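Local coordinates for intracellular growth locus, subunit C (Francisella tularensis subsp. tularensis, PDB 2QWU), which is a product of the Francisella pathogenicity island, is probably needed for growth inside host cells, and resembles the Hcp tube proteins of type VI secretion systems, at residues A[74-79]-A[85-90]; A[118-123]-A[178-183]. The protein carries 2 engineered substitutions. One frame throughout, in Å; residues are numbered along the deposited sequence.

In the fold
The two contacts belong to one curled antiparallel sheet, and their centres lie about 9 Å apart. Contact 1, the hairpin of strands 71-79 and 86-96, closes first along the chain; contact 2 follows, bringing strand 120-122 face to face with strand 173-184. They meet because strands 86-96 and 173-184 are neighbours: I89 O lies 2.8 Å from I180 N, and I87 N 2.9 Å from L183 O, both probable hydrogen bonds. Contact 1 is therefore a piece of the wall and contact 2 a bridge through the interior, together consistent with a barrel-like body resembling that of Hcp proteins.

Contact 1 of 2, residues A[74-79]-A[85-90]; sequences IRMSIT and PTISIT. Engineered in segment 74-79: M76 (natural residue Leu).
S77 and S88 face each other at the middle of an antiparallel ladder, strands 74-79 and 86-90 running antiparallel, at 177° to one another. Their backbones exchange two hydrogen bonds, S77 N to S88 O and S88 N to S77 O, each 3.0 Å long. T79 and T86 repeat this two-bond pairing near the turn. At the far end the regular pattern gives way to a classic beta bulge, in which I74 and R75 are both opposite T90. I74 N donates to T90 O at 2.9 Å, whereas the bond from R75 N to the same oxygen is weak, at 3.4 Å; T90 N completes the pair by donating to R75 O.

M76, I78, I87 and I89 form the apolar face. The engineered selenomethionine M76 has CG anti to its backbone N (chi1 -167°) and an extended chain beyond, which lifts SE and CE off the sheet and leans them along it, so that CE meets I87 CG2 diagonally at 3.8 Å, while SE lies 4.2 Å from I89 CD1. I78 and I87 run side by side, CG2 of the former 3.9 Å from CG1 of the latter, and P85 CB adds to the same patch.

The other face is polar. S88 OG rests against S77 CB at 3.4 Å, and the aliphatic part of R75 lies alongside T90. A water ties S77 OG to T79 OG1 and donates to T86 O, so that this carbonyl accepts from both the water and T79 N. T79 OG1 is also hydrogen-bonded to T17.

The hairpin is flanked on both edges: strand 18-21 pairs with its first strand through V20 and I18, and strand 173-184 with its second through I180 and L183.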
loop_
_atom_site.group_PDB
_atom_site.type_symbol
_atom_site.label_atom_id
_atom_site.label_comp_id
_atom_site.label_asym_id
_atom_site.label_seq_id
_atom_site.Cartn_x
_atom_site.Cartn_y
_atom_site.Cartn_z
ATOM N N ILE A 74 -3.360 3.224 -1.577
ATOM C CA ILE A 74 -4.734 3.645 -1.918
ATOM C C ILE A 74 -5.696 2.471 -2.058
ATOM O O ILE A 74 -6.876 2.586 -1.693
ATOM C CB ILE A 74 -4.715 4.472 -3.246
ATOM C CG1 ILE A 74 -3.923 5.768 -3.026
ATOM C CG2 ILE A 74 -6.077 4.843 -3.699
ATOM C CD1 ILE A 74 -3.402 6.367 -4.358
ATOM N N ARG A 75 -5.194 1.359 -2.600
ATOM C CA ARG A 75 -6.016 0.168 -2.734
ATOM C C ARG A 75 -5.148 -1.033 -2.671
ATOM O O ARG A 75 -3.965 -1.008 -3.081
ATOM C CB ARG A 75 -6.734 0.129 -4.076
ATOM C CG ARG A 75 -7.316 1.411 -4.448
ATOM C CD ARG A 75 -7.808 1.383 -5.898
ATOM N NE ARG A 75 -8.868 0.409 -6.123
ATOM C CZ ARG A 75 -10.105 0.728 -6.536
ATOM N NH1 ARG A 75 -10.465 1.996 -6.756
ATOM N NH2 ARG A 75 -10.971 -0.240 -6.779
HETATM N N MSE A 76 -5.726 -2.089 -2.121
HETATM C CA MSE A 76 -5.003 -3.326 -2.096
HETATM C C MSE A 76 -6.002 -4.447 -2.111
HETATM O O MSE A 76 -7.046 -4.340 -1.479
HETATM C CB MSE A 76 -4.131 -3.466 -0.857
HETATM C CG MSE A 76 -3.173 -4.584 -1.022
HETATM SE SE MSE A 76 -1.933 -4.532 0.326
HETATM C CE MSE A 76 -0.958 -5.950 -0.220
ATOM N N SER A 77 -5.680 -5.510 -2.844
ATOM C CA SER A 77 -6.547 -6.689 -2.915
ATOM C C SER A 77 -5.671 -7.924 -2.766
ATOM O O SER A 77 -4.636 -8.082 -3.420
ATOM C CB SER A 77 -7.328 -6.676 -4.241
ATOM O OG SER A 77 -8.080 -7.880 -4.401
ATOM N N ILE A 78 -6.024 -8.761 -1.816
ATOM C CA ILE A 78 -5.294 -9.976 -1.588
ATOM C C ILE A 78 -6.249 -11.161 -1.589
ATOM O O ILE A 78 -7.199 -11.222 -0.781
ATOM C CB ILE A 78 -4.582 -9.965 -0.231
ATOM C CG1 ILE A 78 -3.713 -8.715 -0.114
ATOM C CG2 ILE A 78 -3.785 -11.279 -0.085
ATOM C CD1 ILE A 78 -3.167 -8.511 1.257
ATOM N N THR A 79 -6.028 -12.076 -2.514
ATOM C CA THR A 79 -6.849 -13.291 -2.557
ATOM C C THR A 79 -5.964 -14.432 -2.073
ATOM O O THR A 79 -4.992 -14.790 -2.750
ATOM C CB THR A 79 -7.332 -13.535 -3.954
ATOM O OG1 THR A 79 -8.107 -12.397 -4.340
ATOM C CG2 THR A 79 -8.209 -14.819 -4.015
ATOM N N PRO A 85 -0.594 -16.220 -2.640
ATOM C CA PRO A 85 -1.770 -15.368 -2.891
ATOM C C PRO A 85 -1.639 -14.623 -4.200
ATOM O O PRO A 85 -0.584 -14.669 -4.823
ATOM C CB PRO A 85 -1.737 -14.397 -1.729
ATOM C CG PRO A 85 -0.243 -14.226 -1.506
ATOM C CD PRO A 85 0.234 -15.674 -1.545
ATOM N N THR A 86 -2.716 -13.972 -4.642
ATOM C CA THR A 86 -2.660 -13.145 -5.862
ATOM C C THR A 86 -2.976 -11.781 -5.313
ATOM O O THR A 86 -3.921 -11.635 -4.550
ATOM C CB THR A 86 -3.682 -13.559 -6.938
ATOM O OG1 THR A 86 -3.305 -14.845 -7.481
ATOM C CG2 THR A 86 -3.675 -12.566 -8.055
ATOM N N ILE A 87 -2.165 -10.802 -5.695
ATOM C CA ILE A 87 -2.273 -9.478 -5.106
ATOM C C ILE A 87 -2.201 -8.363 -6.114
ATOM O O ILE A 87 -1.428 -8.424 -7.082
ATOM C CB ILE A 87 -1.070 -9.309 -4.069
ATOM C CG1 ILE A 87 -1.262 -10.312 -2.925
ATOM C CG2 ILE A 87 -0.980 -7.906 -3.523
ATOM C CD1 ILE A 87 -0.040 -10.316 -1.976
ATOM N N SER A 88 -3.001 -7.330 -5.882
ATOM C CA SER A 88 -2.913 -6.112 -6.695
ATOM C C SER A 88 -2.789 -4.984 -5.675
ATOM O O SER A 88 -3.275 -5.092 -4.558
ATOM C CB SER A 88 -4.140 -5.922 -7.627
ATOM O OG SER A 88 -5.328 -5.828 -6.888
ATOM N N ILE A 89 -2.083 -3.923 -6.043
ATOM C CA ILE A 89 -1.904 -2.794 -5.138
ATOM C C ILE A 89 -1.841 -1.504 -5.912
ATOM O O ILE A 89 -1.378 -1.459 -7.049
ATOM C CB ILE A 89 -0.603 -3.009 -4.247
ATOM C CG1 ILE A 89 -0.549 -1.957 -3.126
ATOM C CG2 ILE A 89 0.702 -2.868 -5.108
ATOM C CD1 ILE A 89 0.578 -2.309 -2.128
ATOM N N THR A 90 -2.322 -0.437 -5.296
ATOM C CA THR A 90 -2.289 0.899 -5.897
ATOM C C THR A 90 -1.619 1.828 -4.890
ATOM O O THR A 90 -2.048 1.896 -3.739
ATOM C CB THR A 90 -3.714 1.407 -6.206
ATOM O OG1 THR A 90 -4.306 0.520 -7.183
ATOM C CG2 THR A 90 -3.641 2.772 -6.862
HETATM O O HOH W 1 -6.475 -10.250 -5.307
#

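Contact 2 of 2, residues A[118-123]-A[178-183]; sequences MKIKLG and ISIDGL
In both I120 and I180, CG1 stands anti to the carbonyl carbon (chi1 -64° and -43°), and the chain continues extended to CD1. Each ethyl arm thus reaches out from its strand toward the other, and the two side chains meet tip to tip. The closest approach, I120 CD1 to I180 CD1, is 3.5 Å, tighter than an ordinary van der Waals contact.

L183 comes in next to I180, its CD2 branch 4.4 Å from I120 CD1. The chain turns a corner at G182, and on either side of it both I180 and L183 direct their CB atoms toward segment 118-123. The interaction is wholly apolar and made by methyl ends alone; the backbones stay well apart, the CA atoms of I120 and L183 being 9.4 Å from each other.

Neighbouring side chains fill in around the meeting point. L41 packs on I120, I89 on I180 and L148 on L183, while F156 touches both I180 and L183.

Strand 120-122 is hydrogen-bonded between strands 37-43 and 147-150, and the latter also pairs with strand 173-184. The strand pairings thereby run full circle, and this contact spans the hydrophobic interior that they enclose, an arrangement characteristic of the core of a beta barrel.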
loop_
_atom_site.group_PDB
_atom_site.type_symbol
_atom_site.label_atom_id
_atom_site.label_comp_id
_atom_site.label_asym_id
_atom_site.label_seq_id
_atom_site.Cartn_x
_atom_site.Cartn_y
_atom_site.Cartn_z
HETATM N N MSE A 118 11.950 -9.004 -9.594
HETATM C CA MSE A 118 11.509 -7.612 -9.486
HETATM C C MSE A 118 10.755 -7.485 -8.138
HETATM O O MSE A 118 9.573 -7.839 -8.031
HETATM C CB MSE A 118 10.601 -7.241 -10.678
HETATM C CG MSE A 118 10.475 -5.706 -10.979
HETATM SE SE MSE A 118 9.529 -4.714 -9.656
HETATM C CE MSE A 118 7.953 -5.451 -9.917
ATOM N N LYS A 119 11.439 -6.950 -7.127
ATOM C CA LYS A 119 10.820 -6.826 -5.797
ATOM C C LYS A 119 10.261 -5.459 -5.475
ATOM O O LYS A 119 10.838 -4.424 -5.853
ATOM C CB LYS A 119 11.830 -7.165 -4.692
ATOM C CG LYS A 119 12.564 -8.494 -4.860
ATOM C CD LYS A 119 11.643 -9.667 -5.059
ATOM C CE LYS A 119 12.400 -10.987 -4.854
ATOM N NZ LYS A 119 11.485 -12.161 -5.080
ATOM N N ILE A 120 9.141 -5.448 -4.753
ATOM C CA ILE A 120 8.534 -4.207 -4.311
ATOM C C ILE A 120 8.549 -4.423 -2.816
ATOM O O ILE A 120 7.960 -5.389 -2.308
ATOM C CB ILE A 120 7.140 -4.065 -4.866
ATOM C CG1 ILE A 120 7.283 -3.988 -6.394
ATOM C CG2 ILE A 120 6.430 -2.828 -4.259
ATOM C CD1 ILE A 120 6.038 -3.765 -7.116
ATOM N N LYS A 121 9.292 -3.571 -2.111
ATOM C CA LYS A 121 9.449 -3.770 -0.680
ATOM C C LYS A 121 8.835 -2.585 0.055
ATOM O O LYS A 121 9.239 -1.414 -0.149
ATOM C CB LYS A 121 10.937 -3.891 -0.326
ATOM C CG LYS A 121 11.224 -4.007 1.176
ATOM C CD LYS A 121 10.926 -5.379 1.711
ATOM C CE LYS A 121 11.504 -5.602 3.152
ATOM N NZ LYS A 121 11.141 -6.961 3.681
ATOM N N LEU A 122 7.834 -2.886 0.876
ATOM C CA LEU A 122 7.133 -1.826 1.587
ATOM C C LEU A 122 7.786 -1.618 2.947
ATOM O O LEU A 122 8.217 -2.602 3.575
ATOM C CB LEU A 122 5.672 -2.226 1.824
ATOM C CG LEU A 122 4.868 -2.769 0.642
ATOM C CD1 LEU A 122 3.366 -2.908 1.036
ATOM C CD2 LEU A 122 5.030 -1.831 -0.530
ATOM N N GLY A 123 7.838 -0.369 3.383
ATOM C CA GLY A 123 8.406 -0.041 4.679
ATOM C C GLY A 123 7.343 -0.196 5.760
ATOM O O GLY A 123 6.378 -0.930 5.579
ATOM N N ILE A 178 0.404 4.607 -8.901
ATOM C CA ILE A 178 1.064 3.407 -9.435
ATOM C C ILE A 178 0.150 2.237 -9.162
ATOM O O ILE A 178 -0.126 1.895 -8.001
ATOM C CB ILE A 178 2.452 3.150 -8.723
ATOM C CG1 ILE A 178 3.340 4.375 -8.896
ATOM C CG2 ILE A 178 3.065 1.892 -9.193
ATOM C CD1 ILE A 178 4.681 4.195 -8.078
ATOM N N SER A 179 -0.356 1.636 -10.238
ATOM C CA SER A 179 -1.286 0.484 -10.125
ATOM C C SER A 179 -0.570 -0.736 -10.586
ATOM O O SER A 179 -0.125 -0.780 -11.714
ATOM C CB SER A 179 -2.547 0.663 -11.013
ATOM O OG SER A 179 -3.215 1.874 -10.693
ATOM N N ILE A 180 -0.474 -1.737 -9.716
ATOM C CA ILE A 180 0.278 -2.947 -10.041
ATOM C C ILE A 180 -0.619 -4.149 -9.848
ATOM O O ILE A 180 -1.334 -4.248 -8.840
ATOM C CB ILE A 180 1.501 -3.119 -9.099
ATOM C CG1 ILE A 180 2.186 -1.761 -8.919
ATOM C CG2 ILE A 180 2.462 -4.171 -9.706
ATOM C CD1 ILE A 180 3.285 -1.792 -7.844
ATOM N N ASP A 181 -0.597 -5.076 -10.816
ATOM C CA ASP A 181 -1.441 -6.276 -10.719
ATOM C C ASP A 181 -0.545 -7.488 -10.981
ATOM O O ASP A 181 0.551 -7.350 -11.494
ATOM C CB ASP A 181 -2.555 -6.268 -11.802
ATOM C CG ASP A 181 -3.539 -5.101 -11.660
ATOM O OD1 ASP A 181 -4.374 -5.077 -10.700
ATOM O OD2 ASP A 181 -3.480 -4.191 -12.531
ATOM N N GLY A 182 -1.020 -8.662 -10.585
ATOM C CA GLY A 182 -0.303 -9.917 -10.792
ATOM C C GLY A 182 0.912 -10.139 -9.902
ATOM O O GLY A 182 1.951 -10.654 -10.354
ATOM N N LEU A 183 0.805 -9.726 -8.647
ATOM C CA LEU A 183 1.895 -9.865 -7.700
ATOM C C LEU A 183 1.564 -10.996 -6.736
ATOM O O LEU A 183 0.451 -11.439 -6.663
ATOM C CB LEU A 183 2.022 -8.566 -6.870
ATOM C CG LEU A 183 2.478 -7.294 -7.587
ATOM C CD1 LEU A 183 2.337 -6.053 -6.644
ATOM C CD2 LEU A 183 3.941 -7.491 -8.011
#